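Putative iron binding protein (Bordetella pertussis Tohama I, PDB 1Y9U) probably binds ferric iron in the periplasm through tyrosine side chains, as the solute-binding component of a bacterial iron uptake system. Local coordinates at residues T12-K17 / V58-D63; Y100-R105 / S240-A245; G123-P128 / E161-G166; L115-F120 / C191-A196; Y143-V148 / K307-A312. One frame throughout, in Å; residues are numbered along the deposited sequence.

Contact 1 (T12-K17 / V58-D63); sequences TTREPK and VLMTVD
This contact closes the end of a parallel strand pair in a periplasmic binding protein fold. Strand 7-12 ends at T12 and runs beside strand 58-62, with T12 bridged to M60. The tight part lies around this last pair. T13 N donates to M60 O at 3.0 Å; the bond is nearly straight, at 163°, and lies in the carbonyl plane. The CA of T12 also approaches M60 O, at 3.3 Å, in a CA-H...O contact. T12 and M60 point the same way, side by side, on one face of the sheet. T12 OG1 stands anti to its backbone N and meets M60 SD at 3.6 Å. The same OG1 accepts from R14 N, which makes an ST turn where the strand gives way to loop. M60 also packs on L102 of strand 100-112.

The looser side is formed by T13 and V62, both partly exposed. T13 OG1 occupies the crowded position between backbone N and carbonyl carbon, and it pairs with T61 OG1 at 2.9 Å. Either hydroxyl could be the donor. From E15 on the loop leaves strand 58-62, and E15 and K17 are exposed. V62 N is buried and has no hydrogen-bond partner in the model. R14, by contrast, is buried. It bends at chi2 and chi3 and crosses V62 at about a right angle. Its charge is met by a salt bridge from NH2 to E276. V62 CG2 sits over one face of the guanidinium, offset toward the rim, 3.3 Å from R14 NE.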
# COMPACT_ATOMS: atom_id res chain seq x y z
N THR A 12 9.35 -10.19 -9.27
CA THR A 12 8.94 -9.25 -8.23
C THR A 12 9.53 -7.87 -8.41
O THR A 12 10.72 -7.75 -8.69
CB THR A 12 9.32 -9.78 -6.85
OG1 THR A 12 9.04 -8.78 -5.85
CG2 THR A 12 10.82 -10.13 -6.75
N THR A 13 8.71 -6.85 -8.22
CA THR A 13 9.19 -5.47 -8.21
C THR A 13 9.54 -5.03 -6.80
O THR A 13 10.00 -3.89 -6.59
CB THR A 13 8.16 -4.51 -8.82
OG1 THR A 13 7.03 -4.38 -7.94
CG2 THR A 13 7.59 -5.02 -10.17
N ARG A 14 9.27 -5.89 -5.81
CA ARG A 14 9.69 -5.67 -4.43
C ARG A 14 11.10 -6.20 -4.21
O ARG A 14 11.39 -7.33 -4.64
CB ARG A 14 8.74 -6.38 -3.46
CG ARG A 14 7.28 -6.02 -3.65
CD ARG A 14 6.51 -6.03 -2.34
NE ARG A 14 6.79 -4.80 -1.59
CZ ARG A 14 6.13 -4.41 -0.51
NH1 ARG A 14 5.18 -5.17 0.02
NH2 ARG A 14 6.43 -3.27 0.07
N GLU A 15 11.93 -5.44 -3.49
CA GLU A 15 13.35 -5.78 -3.33
C GLU A 15 13.39 -7.19 -2.77
O GLU A 15 12.70 -7.47 -1.79
CB GLU A 15 14.10 -4.86 -2.32
CG GLU A 15 14.07 -3.33 -2.49
CD GLU A 15 14.37 -2.82 -3.89
OE1 GLU A 15 13.41 -2.68 -4.68
OE2 GLU A 15 15.56 -2.50 -4.19
N PRO A 16 14.17 -8.09 -3.38
CA PRO A 16 14.27 -9.46 -2.86
C PRO A 16 14.58 -9.58 -1.36
O PRO A 16 14.24 -10.59 -0.75
CB PRO A 16 15.38 -10.10 -3.71
CG PRO A 16 15.84 -9.07 -4.69
CD PRO A 16 14.95 -7.90 -4.61
N LYS A 17 15.21 -8.57 -0.75
CA LYS A 17 15.55 -8.69 0.66
C LYS A 17 14.35 -8.58 1.61
O LYS A 17 14.40 -9.09 2.72
CB LYS A 17 16.67 -7.72 1.06
CG LYS A 17 18.07 -8.11 0.53
CD LYS A 17 18.41 -9.62 0.64
CE LYS A 17 18.20 -10.33 -0.70
NZ LYS A 17 18.48 -11.79 -0.65
N VAL A 58 4.86 -16.58 -10.78
CA VAL A 58 4.12 -15.67 -9.92
C VAL A 58 4.68 -14.26 -10.13
O VAL A 58 5.89 -14.08 -10.18
CB VAL A 58 4.27 -16.07 -8.43
CG1 VAL A 58 3.60 -15.05 -7.51
CG2 VAL A 58 3.68 -17.46 -8.20
N LEU A 59 3.77 -13.29 -10.27
CA LEU A 59 4.10 -11.88 -10.45
C LEU A 59 3.73 -11.16 -9.16
O LEU A 59 2.62 -11.29 -8.70
CB LEU A 59 3.28 -11.31 -11.59
CG LEU A 59 3.33 -12.08 -12.90
CD1 LEU A 59 2.55 -11.33 -13.96
CD2 LEU A 59 4.76 -12.29 -13.31
N MET A 60 4.68 -10.43 -8.60
CA MET A 60 4.48 -9.72 -7.33
C MET A 60 4.82 -8.23 -7.51
O MET A 60 5.89 -7.90 -8.04
CB MET A 60 5.41 -10.31 -6.27
CG MET A 60 5.44 -9.58 -4.94
SD MET A 60 6.57 -10.31 -3.75
CE MET A 60 5.58 -11.61 -3.21
N THR A 61 3.94 -7.34 -7.06
CA THR A 61 4.19 -5.91 -7.17
C THR A 61 3.45 -5.13 -6.10
O THR A 61 2.81 -5.71 -5.21
CB THR A 61 3.85 -5.47 -8.63
OG1 THR A 61 4.34 -4.14 -8.89
CG2 THR A 61 2.38 -5.40 -8.87
N VAL A 62 3.56 -3.81 -6.17
CA VAL A 62 2.92 -2.90 -5.24
C VAL A 62 2.01 -1.97 -6.03
O VAL A 62 2.34 -1.61 -7.17
CB VAL A 62 3.99 -2.12 -4.46
CG1 VAL A 62 3.38 -1.16 -3.45
CG2 VAL A 62 4.94 -3.09 -3.75
N ASP A 63 0.89 -1.59 -5.42
CA ASP A 63 -0.16 -0.71 -5.93
C ASP A 63 -1.20 -1.48 -6.73
O ASP A 63 -0.86 -2.16 -7.69
CB ASP A 63 0.41 0.44 -6.76
CG ASP A 63 -0.56 1.57 -6.90
OD1 ASP A 63 -1.62 1.40 -7.51
OD2 ASP A 63 -0.34 2.68 -6.42

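Contact 2 (Y100-R105 / S240-A245); sequences YALSLR and SGAAVA
A classic beta bulge marks this antiparallel pairing of strands 100-112 and 237-245, deep in the sheet of the binding protein. The axes of segments 100-105 and 240-245 run at 155° to each other. S240 comes first, and both L102 and S103 face it. S240 O accepts from L102 N at 2.8 Å. That bond is almost straight at the hydrogen (176°), but the donor stands above the carbonyl plane. S240 N donates to S103 O, again from above the plane. The two serine hydroxyls lie 2.7 Å apart, OG to OG, each in the crowded position between its own backbone N and carbonyl carbon. S240 OG also hydrogen-bonds Y270 OH. S103 OG also bonds E276, which forms a salt bridge with R105.

G241 follows, opposite A101 in a non-hydrogen-bonded pair. Its CA lies 3.1 Å from Y100 O. A CB here would clash with that oxygen, so the close approach depends on the missing side chain. A242 continues that register and forms a hydrogen-bonded pair with Y100. A242 N donates to Y100 O at 3.0 Å, in the carbonyl plane. Y100 N returns a bond to A242 O, nearly along the C=O axis. The phenol of Y100 reaches D85 with its OH. L102, CG anti to the carbonyl carbon, reaches across toward segment 240-245, where CD1 touches A242 CB at 3.9 Å.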
# COMPACT_ATOMS: atom_id res chain seq x y z
N TYR A 100 -4.46 -11.04 -6.00
CA TYR A 100 -4.69 -11.14 -4.57
C TYR A 100 -3.80 -10.17 -3.80
O TYR A 100 -2.60 -10.12 -4.05
CB TYR A 100 -4.34 -12.54 -4.11
CG TYR A 100 -5.28 -13.61 -4.56
CD1 TYR A 100 -5.06 -14.30 -5.74
CD2 TYR A 100 -6.38 -13.94 -3.78
CE1 TYR A 100 -5.96 -15.30 -6.14
CE2 TYR A 100 -7.26 -14.93 -4.17
CZ TYR A 100 -7.05 -15.59 -5.32
OH TYR A 100 -7.93 -16.60 -5.66
N ALA A 101 -4.37 -9.41 -2.86
CA ALA A 101 -3.56 -8.63 -1.92
C ALA A 101 -2.78 -9.54 -0.99
O ALA A 101 -3.27 -10.58 -0.57
CB ALA A 101 -4.43 -7.69 -1.09
N LEU A 102 -1.56 -9.12 -0.68
CA LEU A 102 -0.68 -9.77 0.29
C LEU A 102 -0.37 -8.91 1.51
O LEU A 102 -0.07 -9.47 2.57
CB LEU A 102 0.63 -10.18 -0.38
CG LEU A 102 0.50 -11.20 -1.52
CD1 LEU A 102 1.89 -11.46 -2.11
CD2 LEU A 102 -0.11 -12.52 -1.07
N SER A 103 -0.46 -7.58 1.39
CA SER A 103 -0.31 -6.71 2.54
C SER A 103 -1.03 -5.41 2.27
O SER A 103 -1.34 -5.10 1.12
CB SER A 103 1.16 -6.43 2.83
OG SER A 103 1.72 -5.64 1.80
N LEU A 104 -1.31 -4.67 3.34
CA LEU A 104 -2.06 -3.42 3.28
C LEU A 104 -1.15 -2.25 3.61
O LEU A 104 -0.35 -2.33 4.55
CB LEU A 104 -3.24 -3.42 4.25
CG LEU A 104 -4.11 -4.67 4.23
CD1 LEU A 104 -5.25 -4.53 5.23
CD2 LEU A 104 -4.65 -4.96 2.84
N ARG A 105 -1.33 -1.17 2.86
CA ARG A 105 -0.55 0.07 2.97
C ARG A 105 -1.52 1.21 3.22
O ARG A 105 -1.99 1.85 2.29
CB ARG A 105 0.22 0.24 1.68
CG ARG A 105 1.31 -0.83 1.53
CD ARG A 105 1.80 -1.02 0.13
NE ARG A 105 2.34 0.19 -0.47
CZ ARG A 105 3.61 0.57 -0.46
NH1 ARG A 105 4.56 -0.13 0.14
NH2 ARG A 105 3.95 1.68 -1.07
N SER A 240 0.16 -4.33 -1.50
CA SER A 240 1.03 -5.14 -2.36
C SER A 240 0.25 -6.40 -2.71
O SER A 240 -0.70 -6.76 -2.02
CB SER A 240 2.35 -5.51 -1.68
OG SER A 240 2.16 -6.54 -0.72
N GLY A 241 0.65 -7.07 -3.77
CA GLY A 241 -0.10 -8.25 -4.17
C GLY A 241 0.56 -9.03 -5.27
O GLY A 241 1.66 -8.72 -5.69
N ALA A 242 -0.13 -10.06 -5.74
CA ALA A 242 0.43 -11.01 -6.67
C ALA A 242 -0.65 -11.69 -7.48
O ALA A 242 -1.82 -11.68 -7.17
CB ALA A 242 1.25 -12.03 -5.90
N ALA A 243 -0.18 -12.34 -8.53
CA ALA A 243 -1.02 -13.07 -9.48
C ALA A 243 -0.18 -14.18 -10.09
O ALA A 243 1.05 -14.08 -10.13
CB ALA A 243 -1.52 -12.15 -10.56
N VAL A 244 -0.84 -15.24 -10.54
CA VAL A 244 -0.15 -16.27 -11.31
C VAL A 244 -0.01 -15.80 -12.76
O VAL A 244 -0.95 -15.29 -13.35
CB VAL A 244 -0.90 -17.60 -11.23
CG1 VAL A 244 -0.26 -18.65 -12.15
CG2 VAL A 244 -0.92 -18.12 -9.79
N ALA A 245 1.19 -15.95 -13.31
CA ALA A 245 1.45 -15.53 -14.70
C ALA A 245 0.67 -16.37 -15.71
O ALA A 245 0.45 -17.57 -15.51
CB ALA A 245 2.92 -15.59 -14.99

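Contact 3 (G123-P128 / E161-G166); sequences GDLADP and EKWLRG
Apolar packing carries this contact between a short 3-10 turn, 123-126, and helix 157-170. W163 is the main side chain. Its CG is anti to the backbone N (chi1 -176°), which sends the indole across to the turn. Three residues meet it there. G123 CA lies 3.6 Å from W163 NE1, and G123 O is a van der Waals neighbour at the ring edge, in plane. L125 CD2 touches W163 CZ2 at 4.0 Å, the two side chains crossing obliquely. A126 CB rests 3.8 Å from W163 CD1. Backbone meets backbone at A126 and G166, whose CA atoms are 4.4 Å apart. A CB on G166 would run into A126 CB, so this close approach relies on the bare glycine.

The polar interactions lie around the contact. W163 NE1 donates to Y122 O, just before the turn, which helps to hold the ring's orientation. On the helix, R165 grips E161 side-on. NE and NH2 both reach the single oxygen OE1, with R165 NH2 at 2.8 Å from E161 OE1 in a salt bridge. E161 OE2 has a further partner in K318 near the end of the chain.

L125 and W163 also reach L195 of strand 193-197, so the patch continues inward. The chemistry implies a helix held to a turn by contact of shapes, with the indole N-H bond to Y122 O as a directed link beside it.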
# COMPACT_ATOMS: atom_id res chain seq x y z
N GLY A 123 -12.11 13.89 5.30
CA GLY A 123 -12.70 15.18 5.00
C GLY A 123 -12.27 16.29 5.94
O GLY A 123 -12.26 17.46 5.55
N ASP A 124 -11.95 15.96 7.19
CA ASP A 124 -11.56 16.96 8.18
C ASP A 124 -10.31 17.73 7.80
O ASP A 124 -10.07 18.81 8.32
CB ASP A 124 -11.36 16.33 9.57
CG ASP A 124 -12.60 15.64 10.10
OD1 ASP A 124 -13.74 15.96 9.66
OD2 ASP A 124 -12.50 14.76 10.98
N LEU A 125 -9.48 17.17 6.91
CA LEU A 125 -8.23 17.82 6.56
C LEU A 125 -8.45 19.16 5.83
O LEU A 125 -7.57 20.01 5.80
CB LEU A 125 -7.39 16.87 5.70
CG LEU A 125 -5.90 17.23 5.59
CD1 LEU A 125 -5.18 17.16 6.92
CD2 LEU A 125 -5.25 16.29 4.58
N ALA A 126 -9.63 19.32 5.23
CA ALA A 126 -10.02 20.56 4.54
C ALA A 126 -10.64 21.61 5.49
O ALA A 126 -10.96 22.70 5.04
CB ALA A 126 -10.99 20.24 3.42
N ASP A 127 -10.82 21.29 6.76
CA ASP A 127 -11.42 22.26 7.67
C ASP A 127 -10.54 23.50 7.71
O ASP A 127 -9.33 23.38 7.92
CB ASP A 127 -11.54 21.67 9.08
CG ASP A 127 -12.34 22.53 10.04
OD1 ASP A 127 -13.30 22.01 10.64
OD2 ASP A 127 -12.07 23.69 10.30
N PRO A 128 -11.15 24.68 7.56
CA PRO A 128 -10.42 25.94 7.61
C PRO A 128 -9.49 26.13 8.84
O PRO A 128 -8.50 26.85 8.76
CB PRO A 128 -11.57 26.97 7.60
CG PRO A 128 -12.61 26.32 6.85
CD PRO A 128 -12.57 24.89 7.26
N GLU A 161 -13.27 17.50 -5.23
CA GLU A 161 -12.63 18.72 -5.67
C GLU A 161 -12.60 19.77 -4.55
O GLU A 161 -11.57 20.44 -4.34
CB GLU A 161 -13.36 19.28 -6.90
CG GLU A 161 -12.74 20.56 -7.39
CD GLU A 161 -13.42 21.14 -8.59
OE1 GLU A 161 -13.21 22.36 -8.81
OE2 GLU A 161 -14.13 20.39 -9.31
N LYS A 162 -13.70 19.90 -3.84
CA LYS A 162 -13.78 20.86 -2.74
C LYS A 162 -12.79 20.49 -1.65
O LYS A 162 -12.14 21.36 -1.10
CB LYS A 162 -15.21 20.92 -2.19
CG LYS A 162 -15.38 21.66 -0.88
CD LYS A 162 -16.85 22.00 -0.60
CE LYS A 162 -16.93 23.22 0.26
NZ LYS A 162 -17.00 24.50 -0.51
N TRP A 163 -12.68 19.19 -1.34
CA TRP A 163 -11.68 18.72 -0.39
C TRP A 163 -10.27 19.08 -0.84
O TRP A 163 -9.50 19.62 -0.06
CB TRP A 163 -11.81 17.21 -0.22
CG TRP A 163 -10.89 16.63 0.81
CD1 TRP A 163 -11.07 16.67 2.15
CD2 TRP A 163 -9.64 15.96 0.59
NE1 TRP A 163 -10.03 16.06 2.79
CE2 TRP A 163 -9.14 15.59 1.85
CE3 TRP A 163 -8.93 15.60 -0.56
CZ2 TRP A 163 -7.95 14.88 2.01
CZ3 TRP A 163 -7.73 14.91 -0.40
CH2 TRP A 163 -7.27 14.55 0.87
N LEU A 164 -9.94 18.79 -2.09
CA LEU A 164 -8.62 19.12 -2.61
C LEU A 164 -8.29 20.60 -2.50
O LEU A 164 -7.19 20.97 -2.10
CB LEU A 164 -8.47 18.66 -4.06
CG LEU A 164 -8.28 17.15 -4.25
CD1 LEU A 164 -8.51 16.78 -5.69
CD2 LEU A 164 -6.89 16.71 -3.74
N ARG A 165 -9.25 21.46 -2.85
CA ARG A 165 -9.02 22.90 -2.77
C ARG A 165 -8.83 23.35 -1.30
O ARG A 165 -7.97 24.18 -1.03
CB ARG A 165 -10.18 23.66 -3.40
CG ARG A 165 -10.25 23.59 -4.88
CD ARG A 165 -11.34 24.52 -5.45
NE ARG A 165 -11.62 24.20 -6.83
CZ ARG A 165 -10.84 24.55 -7.84
NH1 ARG A 165 -9.75 25.29 -7.65
NH2 ARG A 165 -11.13 24.18 -9.08
N GLY A 166 -9.57 22.77 -0.38
CA GLY A 166 -9.47 23.13 1.02
C GLY A 166 -8.15 22.65 1.62
O GLY A 166 -7.54 23.33 2.42

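Contact 4 (L115-F120 / C191-A196); sequences LKLDSF and CDIGLA
The backbones stay well apart here: the closest CA atoms of segments 115-120 and 191-196, those of L115 and D192, are 7.8 Å from each other. Side chains bridge the gap, as in the packing of a loop over one side of a beta-sheet. I193 is the centre. Its CG1 takes the crowded position between backbone N and carbonyl carbon (chi1 67°), and its CG2 is anti to the carbonyl carbon. This splits the branches. CG2 serves the two leucines, and CD1 at the end of the other branch serves the phenylalanine.

L115 and L117 are built alike, each with CG anti to the backbone N. L115 CD2 touches I193 CG2 at 3.8 Å, and L117 CD2 reaches the same methyl at 4.1 Å. Both cross I193 at about a right angle. L115 CD2 also meets D192 CB at 4.2 Å, so only the aliphatic root of that acid is used. F120 comes obliquely, with its ring tip CZ 4.0 Å from I193 CD1. Behind this group L109 of strand 100-112 touches L117, F120 and I193, and L125 and W130 add to the same cluster.

Backbone bonds tie I193 to K133 and C135. The disulfide from C191 to C135 joins the start of this segment covalently to strand 134-135. Between the two segments themselves the cohesion is apolar, a burial of methyls and ring; directed bonds of the loop go to other partners, such as T226 from F120 and K221 from L115 O.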
# COMPACT_ATOMS: atom_id res chain seq x y z
N LEU A 115 -0.77 16.66 20.44
CA LEU A 115 -1.98 17.33 19.96
C LEU A 115 -3.20 16.56 20.43
O LEU A 115 -3.22 15.34 20.39
CB LEU A 115 -1.94 17.42 18.43
CG LEU A 115 -2.74 18.54 17.77
CD1 LEU A 115 -2.06 19.87 18.03
CD2 LEU A 115 -2.83 18.31 16.27
N LYS A 116 -4.22 17.27 20.86
CA LYS A 116 -5.46 16.64 21.27
C LYS A 116 -6.29 16.35 20.02
O LYS A 116 -6.98 17.22 19.50
CB LYS A 116 -6.23 17.53 22.26
CG LYS A 116 -6.33 16.92 23.65
CD LYS A 116 -4.97 16.68 24.31
CE LYS A 116 -5.13 15.92 25.63
NZ LYS A 116 -4.19 14.75 25.77
N LEU A 117 -6.17 15.12 19.55
CA LEU A 117 -6.80 14.65 18.32
C LEU A 117 -6.81 13.13 18.39
O LEU A 117 -5.76 12.50 18.24
CB LEU A 117 -6.02 15.16 17.11
CG LEU A 117 -6.68 15.01 15.74
CD1 LEU A 117 -8.00 15.77 15.67
CD2 LEU A 117 -5.75 15.51 14.63
N ASP A 118 -7.99 12.56 18.66
CA ASP A 118 -8.18 11.12 18.94
C ASP A 118 -8.62 10.35 17.71
O ASP A 118 -8.41 9.14 17.62
CB ASP A 118 -9.25 10.92 20.04
CG ASP A 118 -8.79 11.39 21.42
OD1 ASP A 118 -7.56 11.46 21.66
OD2 ASP A 118 -9.60 11.70 22.32
N SER A 119 -9.28 11.05 16.79
CA SER A 119 -9.87 10.42 15.62
C SER A 119 -9.93 11.46 14.51
O SER A 119 -9.74 12.66 14.73
CB SER A 119 -11.27 9.91 15.94
OG SER A 119 -12.15 10.98 16.21
N PHE A 120 -10.22 11.00 13.31
CA PHE A 120 -10.24 11.91 12.15
C PHE A 120 -10.98 11.27 11.01
O PHE A 120 -10.90 10.05 10.83
CB PHE A 120 -8.79 12.15 11.69
CG PHE A 120 -8.51 13.50 11.04
CD1 PHE A 120 -8.47 14.64 11.80
CD2 PHE A 120 -8.18 13.60 9.69
CE1 PHE A 120 -8.15 15.85 11.23
CE2 PHE A 120 -7.86 14.83 9.14
CZ PHE A 120 -7.83 15.94 9.91
N CYS A 191 4.32 22.18 10.60
CA CYS A 191 2.95 21.71 10.55
C CYS A 191 2.63 20.89 11.79
O CYS A 191 3.53 20.48 12.53
CB CYS A 191 2.68 20.89 9.29
SG CYS A 191 3.91 19.61 8.96
N ASP A 192 1.35 20.68 12.05
CA ASP A 192 0.89 19.88 13.18
C ASP A 192 0.43 18.48 12.76
O ASP A 192 0.47 17.56 13.55
CB ASP A 192 -0.26 20.58 13.92
CG ASP A 192 0.20 21.80 14.66
OD1 ASP A 192 1.41 21.91 14.98
OD2 ASP A 192 -0.61 22.70 14.95
N ILE A 193 -0.06 18.36 11.53
CA ILE A 193 -0.59 17.10 11.02
C ILE A 193 -0.23 16.95 9.54
O ILE A 193 0.13 17.92 8.88
CB ILE A 193 -2.15 17.01 11.17
CG1 ILE A 193 -2.87 18.03 10.28
CG2 ILE A 193 -2.56 17.16 12.62
CD1 ILE A 193 -4.40 17.95 10.41
N GLY A 194 -0.33 15.74 9.02
CA GLY A 194 -0.16 15.53 7.59
C GLY A 194 -0.53 14.14 7.19
O GLY A 194 -0.57 13.26 8.03
N LEU A 195 -0.77 13.92 5.90
CA LEU A 195 -1.13 12.59 5.41
C LEU A 195 0.11 11.91 4.91
O LEU A 195 0.90 12.51 4.17
CB LEU A 195 -2.13 12.67 4.25
CG LEU A 195 -3.58 12.98 4.61
CD1 LEU A 195 -4.38 13.21 3.32
CD2 LEU A 195 -4.17 11.85 5.43
N ALA A 196 0.29 10.66 5.32
CA ALA A 196 1.45 9.86 4.96
C ALA A 196 1.18 8.41 5.35
O ALA A 196 0.26 8.12 6.10
CB ALA A 196 2.69 10.40 5.64

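Contact 5 (Y143-V148 / K307-A312); sequences YNTALV and KYRKQA
This is a buried helix-to-helix packing in which helix 303-318, near the C-terminus, crosses helix 142-155 beside the iron-binding residues. The short axes pass 8.3 Å apart at an angle of 108°, so contact is limited to a few residues. V148 and A312 form the apolar end. V148 CG1, anti to its backbone N, presses on A312 CB at 3.5 Å. The same A312 CB also lies 3.6 Å from T145 O. The small alanine lets the helices come close at this point.

R309 forms the polar end. Its CG is anti to the backbone N and the chain bends at chi2 (75°), which brings the guanidinium to T145 and A146, at about a right angle to T145. R309 NE donates to T145 OG1 at 2.9 Å, with the oxygen close to the guanidinium plane. T145 OG1 is set for this by its crowded position between backbone N and carbonyl carbon. A146 CB covers one face of the guanidinium, offset toward the rim, 3.7 Å from R309 NH2. NH2 also donates to P142 O and forms a salt bridge with D63. The arginine thus joins the helix start to the N-cap residue of helix 64-72.

Y143 opens the first segment, and its CB points away from helix 303-318. Its OH bonds Y200 and, weakly, Y199 and R105. All three tyrosines bind Fe(3+) in structures of this protein, though no iron is bound to this chain. R105, also salt-bridged to E276, could stabilise a tyrosinate. The cluster is the iron-tyrosinate site of a ferric binding protein.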
# COMPACT_ATOMS: atom_id res chain seq x y z
N TYR A 143 0.56 7.59 -3.97
CA TYR A 143 -0.08 7.43 -2.67
C TYR A 143 -1.29 8.35 -2.53
O TYR A 143 -2.30 8.01 -1.93
CB TYR A 143 0.89 7.77 -1.55
CG TYR A 143 2.12 6.92 -1.39
CD1 TYR A 143 3.21 7.39 -0.65
CD2 TYR A 143 2.20 5.65 -1.93
CE1 TYR A 143 4.33 6.61 -0.47
CE2 TYR A 143 3.32 4.87 -1.76
CZ TYR A 143 4.38 5.36 -1.03
OH TYR A 143 5.48 4.56 -0.86
N ASN A 144 -1.14 9.56 -3.05
CA ASN A 144 -2.19 10.56 -2.97
C ASN A 144 -3.26 10.35 -4.03
O ASN A 144 -4.44 10.49 -3.73
CB ASN A 144 -1.62 11.97 -3.04
CG ASN A 144 -0.97 12.40 -1.73
OD1 ASN A 144 -1.33 11.94 -0.65
ND2 ASN A 144 0.03 13.28 -1.84
N THR A 145 -2.89 10.02 -5.27
CA THR A 145 -3.93 9.82 -6.28
C THR A 145 -4.81 8.64 -5.96
O THR A 145 -5.98 8.67 -6.27
CB THR A 145 -3.40 9.68 -7.70
OG1 THR A 145 -2.53 8.54 -7.77
CG2 THR A 145 -2.58 10.89 -8.12
N ALA A 146 -4.27 7.62 -5.30
CA ALA A 146 -5.12 6.51 -4.89
C ALA A 146 -6.15 6.94 -3.84
O ALA A 146 -7.29 6.50 -3.88
CB ALA A 146 -4.27 5.37 -4.34
N LEU A 147 -5.75 7.79 -2.89
CA LEU A 147 -6.66 8.27 -1.85
C LEU A 147 -7.76 9.13 -2.48
O LEU A 147 -8.93 9.00 -2.15
CB LEU A 147 -5.89 9.06 -0.77
CG LEU A 147 -6.75 9.74 0.31
CD1 LEU A 147 -7.52 8.74 1.12
CD2 LEU A 147 -5.87 10.63 1.23
N VAL A 148 -7.36 10.00 -3.40
CA VAL A 148 -8.30 10.85 -4.15
C VAL A 148 -9.28 10.00 -4.95
O VAL A 148 -10.47 10.28 -4.97
CB VAL A 148 -7.55 11.88 -5.03
CG1 VAL A 148 -8.52 12.70 -5.90
CG2 VAL A 148 -6.72 12.80 -4.12
N LYS A 307 -10.06 2.19 -11.06
CA LYS A 307 -11.15 2.73 -11.89
C LYS A 307 -11.15 4.25 -11.93
O LYS A 307 -11.39 4.82 -12.97
CB LYS A 307 -12.52 2.25 -11.36
CG LYS A 307 -13.77 2.80 -12.11
CD LYS A 307 -15.10 2.30 -11.52
CE LYS A 307 -16.34 3.01 -12.15
NZ LYS A 307 -17.64 2.34 -11.83
N TYR A 308 -10.90 4.90 -10.79
CA TYR A 308 -11.02 6.36 -10.66
C TYR A 308 -9.66 7.08 -10.66
O TYR A 308 -9.62 8.29 -10.44
CB TYR A 308 -11.80 6.72 -9.39
CG TYR A 308 -13.27 6.41 -9.46
CD1 TYR A 308 -13.80 5.26 -8.88
CD2 TYR A 308 -14.14 7.28 -10.11
CE1 TYR A 308 -15.15 4.99 -8.94
CE2 TYR A 308 -15.51 7.01 -10.17
CZ TYR A 308 -16.00 5.86 -9.59
OH TYR A 308 -17.36 5.57 -9.65
N ARG A 309 -8.57 6.37 -10.94
CA ARG A 309 -7.22 6.91 -10.81
C ARG A 309 -6.95 8.09 -11.73
O ARG A 309 -6.42 9.12 -11.30
CB ARG A 309 -6.13 5.83 -11.02
CG ARG A 309 -4.83 6.17 -10.29
CD ARG A 309 -4.95 5.94 -8.79
NE ARG A 309 -3.70 5.89 -8.04
CZ ARG A 309 -2.95 4.81 -7.83
NH1 ARG A 309 -3.28 3.63 -8.36
NH2 ARG A 309 -1.88 4.91 -7.07
N LYS A 310 -7.30 7.94 -13.00
CA LYS A 310 -7.05 8.99 -13.97
C LYS A 310 -7.91 10.22 -13.66
O LYS A 310 -7.41 11.33 -13.68
CB LYS A 310 -7.30 8.49 -15.40
CG LYS A 310 -6.90 9.48 -16.50
CD LYS A 310 -7.57 9.14 -17.84
CE LYS A 310 -7.05 7.83 -18.43
NZ LYS A 310 -7.67 7.48 -19.75
N GLN A 311 -9.17 10.01 -13.30
CA GLN A 311 -10.05 11.10 -12.89
C GLN A 311 -9.47 11.86 -11.68
O GLN A 311 -9.50 13.08 -11.61
CB GLN A 311 -11.46 10.58 -12.54
CG GLN A 311 -12.50 11.70 -12.35
CD GLN A 311 -13.91 11.21 -12.06
OE1 GLN A 311 -14.19 10.01 -12.10
NE2 GLN A 311 -14.80 12.15 -11.75
N ALA A 312 -8.91 11.11 -10.74
CA ALA A 312 -8.31 11.68 -9.54
C ALA A 312 -7.12 12.54 -9.90
O ALA A 312 -6.99 13.65 -9.40
CB ALA A 312 -7.90 10.56 -8.60

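Contacts 1, 2 and 5 are buried, while contacts 3 and 4 are only partly so and lie farther from the centre of the chain. Contacts 1, 2 and 4 reach one sheet: strand 237-245 pairs with 58-62 and 100-112, and 100-112 with 193-197. Contact 2 is mostly backbone bonds; contact 1 has one and relies more on side chains. Contacts 3 and 4 are apolar and meet through L125, which packs on I193 and L195. Contact 5 mixes polar and apolar chemistry. Its R309 salt-bridges D63 of contact 1, its Y143 lies beside R105 of contact 2, and its V148 and L147 touch L164 and W163 of contact 3. Plain packing lies farther out.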